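Local coordinates for protein argonaute (Methanocaldococcus jannaschii, PDB 5G5S) that cleaves single-stranded target DNA using short DNA guides, an activity that may defend the archaeon against invading genetic elements, at residues K292-R295 / F296-N299. Sequence-based numbering, arbitrary orientation.
Sequences KKLR and FIDN. With MG (magnesium ion), chain B.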
# COMPACT_ATOMS: atom_id res chain seq x y z
N LYS A 292 -15.26 -27.01 7.02
CA LYS A 292 -15.93 -28.20 7.54
C LYS A 292 -17.45 -28.14 7.37
O LYS A 292 -18.07 -29.16 7.08
CB LYS A 292 -15.56 -28.42 9.02
CG LYS A 292 -14.20 -29.08 9.20
CD LYS A 292 -13.83 -29.17 10.67
CE LYS A 292 -12.38 -29.55 10.85
NZ LYS A 292 -12.01 -29.66 12.29
N LYS A 293 -18.03 -26.95 7.54
CA LYS A 293 -19.46 -26.72 7.40
C LYS A 293 -19.87 -26.47 5.95
O LYS A 293 -21.07 -26.43 5.65
CB LYS A 293 -19.91 -25.57 8.32
N LEU A 294 -18.88 -26.31 5.04
CA LEU A 294 -19.12 -26.06 3.62
C LEU A 294 -19.07 -27.35 2.79
O LEU A 294 -18.01 -27.96 2.63
CB LEU A 294 -18.18 -24.96 3.09
CG LEU A 294 -18.57 -24.33 1.74
CD1 LEU A 294 -19.89 -23.55 1.84
CD2 LEU A 294 -17.47 -23.42 1.24
N ARG A 295 -20.26 -27.77 2.29
CA ARG A 295 -20.48 -28.99 1.49
C ARG A 295 -19.75 -29.03 0.14
O ARG A 295 -19.45 -30.12 -0.34
CB ARG A 295 -21.99 -29.26 1.30
CG ARG A 295 -22.75 -28.20 0.50
CD ARG A 295 -24.25 -28.44 0.50
NE ARG A 295 -24.97 -27.46 -0.31
CZ ARG A 295 -25.35 -27.66 -1.57
NH1 ARG A 295 -25.07 -28.80 -2.19
NH2 ARG A 295 -26.00 -26.71 -2.23
N PHE A 296 -19.49 -27.85 -0.48
CA PHE A 296 -18.85 -27.72 -1.79
C PHE A 296 -17.38 -28.11 -1.84
O PHE A 296 -16.87 -28.42 -2.92
CB PHE A 296 -19.04 -26.30 -2.36
CG PHE A 296 -20.46 -25.78 -2.34
CD1 PHE A 296 -21.45 -26.39 -3.10
CD2 PHE A 296 -20.80 -24.68 -1.57
CE1 PHE A 296 -22.76 -25.92 -3.07
CE2 PHE A 296 -22.12 -24.21 -1.54
CZ PHE A 296 -23.08 -24.83 -2.30
N ILE A 297 -16.69 -28.07 -0.68
CA ILE A 297 -15.24 -28.32 -0.60
C ILE A 297 -14.82 -29.44 0.36
O ILE A 297 -15.56 -29.78 1.29
CB ILE A 297 -14.51 -26.98 -0.26
CG1 ILE A 297 -14.95 -26.42 1.14
CG2 ILE A 297 -14.67 -25.95 -1.39
CD1 ILE A 297 -14.15 -25.20 1.68
N ASP A 298 -13.60 -29.96 0.17
CA ASP A 298 -12.97 -30.93 1.07
C ASP A 298 -12.45 -30.09 2.25
O ASP A 298 -12.13 -28.90 2.08
CB ASP A 298 -11.81 -31.69 0.38
CG ASP A 298 -12.21 -32.60 -0.77
OD1 ASP A 298 -13.31 -33.19 -0.71
OD2 ASP A 298 -11.40 -32.78 -1.69
N ASN A 299 -12.42 -30.69 3.44
CA ASN A 299 -12.06 -30.02 4.70
C ASN A 299 -10.57 -29.74 4.94
O ASN A 299 -10.24 -28.81 5.69
CB ASN A 299 -12.70 -30.76 5.88
CG ASN A 299 -14.19 -30.97 5.73
OD1 ASN A 299 -14.90 -30.17 5.09
ND2 ASN A 299 -14.69 -32.06 6.29
MG MG B . -16.06 -29.20 3.56
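The amide oxygen OD1 of N299 lies 2.1 Å from a magnesium ion, which also takes two backbone oxygens, L294 O at 2.5 Å and I297 O at 2.4 Å. A291 O, from the last turn of helix 280-293, adds a fourth protein ligand. The chain leaves that helix, makes a type I beta turn from L294 to I297 and wraps round the ion. Both carbonyls at the ends of the turn point inward, bringing L294 O and I297 O to 3.3 Å from each other, a spacing the shared cation makes tolerable. With its CG anti to its own carbonyl carbon (chi1 -53°), N299 swings the amide back toward the helix end, where its CB and CG rest against CG of K292, the two side chains crossing at about a right angle.

On the turn itself, L294 spreads its two methyls between neighbours: CD1 reaches F296 CD2 at 3.7 Å, while CD2 meets CD1 of I297 at 3.8 Å. R295 passes slantwise over the phenyl ring of F296. Its CG stands over the centre of one ring face in a CH-pi contact, 4.2 Å from the centroid, and farther out the guanidinium has the ring atom CE1 over its own face. Since the two planes are inclined by 49°, this is not a flat stack. NE of R295 forms a salt bridge with E117 of helix 114-122, whereas F296 packs edge-to-face on F21, joining the turn to the N-terminal domain.

The site thus gathers three backbone carbonyls and one side-chain amide, all neutral oxygens, unlike the aspartate-rich manganese sites inferred for the PIWI active centre. Such a coordination probably ties the helix end to the following loop, with no carboxylate among these four ligands to offset the ion's charge.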